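Local coordinates for protein type I modular polyketide synthase (Streptomyces albus subsp. albus, PDB 6IYT) that probably loads an extender unit, apparently ethylmalonyl from its coenzyme A thioester, as the acyltransferase domain of a module of the salinomycin polyketide synthase, at residues A[326-329]-A[330-334]; A[432-435]-A[436-439]. All coordinates share one frame; numbering follows the deposited sequence.

Interaction 1 of 2, residues A[326-329]-A[330-334]; sequences PLHE and RILDL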
# COMPACT_ATOMS: atom_id res chain seq x y z
N PRO A 326 -18.35 -0.90 24.38
CA PRO A 326 -18.15 -1.58 25.65
C PRO A 326 -16.70 -1.79 25.96
O PRO A 326 -16.38 -2.24 27.07
CB PRO A 326 -18.86 -2.91 25.46
CG PRO A 326 -19.91 -2.66 24.44
CD PRO A 326 -19.37 -1.58 23.54
N LEU A 327 -15.85 -1.67 24.95
CA LEU A 327 -14.42 -1.91 25.13
C LEU A 327 -13.63 -0.65 25.47
O LEU A 327 -12.45 -0.73 25.69
CB LEU A 327 -13.81 -2.55 23.89
CG LEU A 327 -14.43 -3.87 23.50
CD1 LEU A 327 -13.67 -4.47 22.33
CD2 LEU A 327 -14.46 -4.82 24.68
N HIS A 328 -14.30 0.48 25.52
CA HIS A 328 -13.65 1.78 25.68
C HIS A 328 -12.67 1.79 26.86
O HIS A 328 -11.50 2.17 26.71
CB HIS A 328 -14.71 2.82 25.89
CG HIS A 328 -14.22 4.22 25.81
ND1 HIS A 328 -15.07 5.31 25.86
CD2 HIS A 328 -12.96 4.73 25.73
CE1 HIS A 328 -14.36 6.42 25.74
NE2 HIS A 328 -13.08 6.09 25.71
N GLU A 329 -13.16 1.46 28.04
CA GLU A 329 -12.34 1.51 29.27
C GLU A 329 -11.10 0.59 29.16
O GLU A 329 -9.98 0.98 29.55
CB GLU A 329 -13.19 1.12 30.47
CG GLU A 329 -14.19 2.19 30.87
CD GLU A 329 -15.29 2.40 29.84
OE1 GLU A 329 -15.61 3.59 29.56
OE2 GLU A 329 -15.83 1.39 29.32
N ARG A 330 -11.31 -0.60 28.64
CA ARG A 330 -10.22 -1.55 28.47
C ARG A 330 -9.15 -1.04 27.48
O ARG A 330 -7.97 -1.24 27.66
CB ARG A 330 -10.75 -2.92 28.06
CG ARG A 330 -11.44 -3.61 29.20
CD ARG A 330 -12.27 -4.80 28.75
NE ARG A 330 -11.45 -5.97 28.52
CZ ARG A 330 -11.96 -7.15 28.19
NH1 ARG A 330 -13.26 -7.28 28.04
NH2 ARG A 330 -11.16 -8.18 28.01
N ILE A 331 -9.61 -0.39 26.42
CA ILE A 331 -8.69 0.10 25.42
C ILE A 331 -7.81 1.19 26.02
O ILE A 331 -6.59 1.19 25.83
CB ILE A 331 -9.43 0.61 24.16
CG1 ILE A 331 -9.99 -0.58 23.37
CG2 ILE A 331 -8.51 1.46 23.31
CD1 ILE A 331 -11.14 -0.23 22.42
N LEU A 332 -8.40 2.08 26.82
CA LEU A 332 -7.60 3.16 27.46
C LEU A 332 -6.57 2.59 28.42
O LEU A 332 -5.42 3.04 28.45
CB LEU A 332 -8.48 4.18 28.16
CG LEU A 332 -9.50 4.95 27.34
CD1 LEU A 332 -10.17 6.01 28.19
CD2 LEU A 332 -8.86 5.60 26.10
N ASP A 333 -6.92 1.52 29.13
CA ASP A 333 -6.00 0.88 30.03
C ASP A 333 -4.89 0.18 29.27
O ASP A 333 -3.71 0.27 29.64
CB ASP A 333 -6.73 -0.15 30.92
CG ASP A 333 -7.23 0.45 32.22
OD1 ASP A 333 -6.77 1.56 32.60
OD2 ASP A 333 -8.10 -0.22 32.87
N LEU A 334 -5.25 -0.52 28.19
CA LEU A 334 -4.29 -1.33 27.43
C LEU A 334 -3.24 -0.45 26.76
O LEU A 334 -2.07 -0.82 26.68
CB LEU A 334 -5.05 -2.10 26.35
CG LEU A 334 -4.96 -3.59 26.14
CD1 LEU A 334 -4.29 -4.38 27.26
CD2 LEU A 334 -6.37 -4.13 25.87
O HOH W 1 -14.02 -1.74 28.64
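Leu327 and Ile331 pack against each other one turn apart at the start of the short α-helix 328-334 of the acyltransferase domain, and this i to i+4 pair forms the tight side of the contact. CB of Leu327 lies 3.8 Å from CD1 of Ile331. CG1 of Ile331 stands beside its own backbone N (chi1 -73°), a placement that carries it back over the Leu327 carbonyl, with CG1 3.4 Å from Leu327 O. The same oxygen accepts the Ile331 N-H at 3.0 Å. Branched aliphatic residues suit this buried face, where Ile331 packs on Leu241 of helix 228-245 and on Phe367 and Cys370 of helix 363-371, and Leu327 on Glu245.

His328 and Leu332 form an intermediate, partly exposed pair: imidazole and isobutyl group cross obliquely, NE2 meeting CD1 at 3.8 Å, while the ring also stacks with Phe367. The solvent side belongs to Glu329, Arg330 and Asp333. Glu329 and Asp333 are linked through the backbone, Asp333 N to Glu329 O at 3.1 Å, and acidic side chains are at home on this exposed face. Arg330 bends at chi3 (80°) to bring its guanidinium past Leu327 CD2 to a salt bridge with Glu245. At the first turn a water links the preceding loop to the helix, donating to Pro326 O and accepting from Arg330 N, each at 2.9 Å.

Interaction 2 of 2, residues A[432-435]-A[436-439]; sequences LTSF and AEAW
Four successive i to i+4 hydrogen bonds hold the last turns of α-helix 428-439, with Ala436, Glu437, Ala438 and Trp439 N donating to the carbonyls of Leu432, Thr433, Ser434 and Phe435 at 2.8 to 3.0 Å. Among the side chains, the main meeting is between Thr433 and Glu437. The glutamate, extended beyond CG, lies back along the preceding turn, its CG 3.3 Å from Thr433 O and its OE2 3.8 Å from Thr433 CG2. The methyl is therefore what faces the carboxylate, a van der Waals approach, whereas Thr433 OG1 stands beside its own backbone N (chi1 -58°) and is hydrogen-bonded to Arg429 O, one turn back.

The other carboxylate oxygen, Glu437 OE1, has a salt bridge to Arg430 and a hydrogen bond to Gln418, while Ser434 OG is hydrogen-bonded to Arg430 and to Thr420 O, so the small serine fits a buried place with its hydroxyl satisfied. Such a network would favour a charged carboxylate.

Trp439 has its CG anti to the backbone N (chi1 176°), and its indole leads away from the preceding turn. Both large aromatics reach Trp447, Trp439 edge-to-face; Trp439 also makes a cation-pi contact with Arg91, and Phe435 meets Trp199 of helix 181-200 with planes at about 60°.

The helix lies against three strands, and alanine's short side chain suits the close cover they give: Ala436 touches Val93 of strand 90-96 and Val111 of strand 111-114, and Ala438 touches Leu416 of strand 416-418, with Leu432, Thr433 and Trp439 also on strand 90-96, Thr433 and Glu437 on strand 111-114, and Ser434 on strand 416-418.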
# COMPACT_ATOMS: atom_id res chain seq x y z
N LEU A 432 9.32 -3.85 -9.62
CA LEU A 432 9.76 -3.08 -10.79
C LEU A 432 8.59 -2.55 -11.60
O LEU A 432 8.68 -1.45 -12.20
CB LEU A 432 10.67 -3.92 -11.68
CG LEU A 432 12.05 -4.28 -11.10
CD1 LEU A 432 12.80 -5.18 -12.08
CD2 LEU A 432 12.87 -3.05 -10.78
N THR A 433 7.53 -3.35 -11.71
CA THR A 433 6.30 -2.92 -12.41
C THR A 433 5.60 -1.73 -11.73
O THR A 433 5.30 -0.74 -12.38
CB THR A 433 5.33 -4.10 -12.63
OG1 THR A 433 5.99 -5.14 -13.38
CG2 THR A 433 4.12 -3.64 -13.41
N SER A 434 5.54 -1.74 -10.41
CA SER A 434 5.01 -0.62 -9.69
C SER A 434 5.90 0.61 -9.81
O SER A 434 5.41 1.74 -10.02
CB SER A 434 4.78 -1.00 -8.23
OG SER A 434 3.76 -1.99 -8.16
N PHE A 435 7.22 0.40 -9.73
CA PHE A 435 8.16 1.49 -9.96
C PHE A 435 7.91 2.11 -11.38
O PHE A 435 7.94 3.32 -11.54
CB PHE A 435 9.60 1.01 -9.90
CG PHE A 435 10.14 0.70 -8.53
CD1 PHE A 435 9.41 0.92 -7.36
CD2 PHE A 435 11.45 0.22 -8.42
CE1 PHE A 435 9.99 0.69 -6.12
CE2 PHE A 435 12.00 -0.08 -7.20
CZ PHE A 435 11.27 0.15 -6.04
N ALA A 436 7.80 1.25 -12.38
CA ALA A 436 7.60 1.70 -13.78
C ALA A 436 6.27 2.43 -13.96
O ALA A 436 6.20 3.44 -14.66
CB ALA A 436 7.69 0.53 -14.73
N GLU A 437 5.22 1.92 -13.32
CA GLU A 437 3.93 2.56 -13.35
C GLU A 437 3.97 3.98 -12.75
O GLU A 437 3.33 4.90 -13.28
CB GLU A 437 2.89 1.68 -12.65
CG GLU A 437 2.49 0.48 -13.50
CD GLU A 437 1.66 -0.55 -12.73
OE1 GLU A 437 1.55 -0.46 -11.48
OE2 GLU A 437 1.09 -1.43 -13.40
N ALA A 438 4.73 4.16 -11.68
CA ALA A 438 4.93 5.50 -11.09
C ALA A 438 5.80 6.39 -11.99
O ALA A 438 5.44 7.53 -12.29
CB ALA A 438 5.56 5.37 -9.72
N TRP A 439 6.95 5.87 -12.40
CA TRP A 439 7.94 6.67 -13.13
C TRP A 439 7.40 7.09 -14.50
O TRP A 439 7.62 8.23 -14.93
CB TRP A 439 9.24 5.88 -13.30
CG TRP A 439 10.32 6.60 -14.14
CD1 TRP A 439 11.10 7.68 -13.75
CD2 TRP A 439 10.64 6.35 -15.50
NE1 TRP A 439 11.98 8.01 -14.76
CE2 TRP A 439 11.68 7.24 -15.86
CE3 TRP A 439 10.19 5.42 -16.43
CZ2 TRP A 439 12.25 7.22 -17.13
CZ3 TRP A 439 10.77 5.42 -17.69
CH2 TRP A 439 11.80 6.29 -18.01

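In the fold
Interactions 1 and 2 are separate helical turns on opposite sides of the chain's centre, their own centres 43 Å apart and their nearest atoms about 34 Å apart, so they do not touch. Interaction 1 comes first along the chain and lies peripherally, about 29 Å from the chain's centre; interaction 2 is more central, at about 14 Å, and more deeply buried. Residues 432-439 lie against strand 416-418, an edge of the four-stranded parallel sheet that also contains strand 208-211. That strand leads into a GxSxG sequence around Ser213, consistent with the nucleophile elbow of acyltransferases. Residues 326-334 instead pack on helices 228-245 and 363-371.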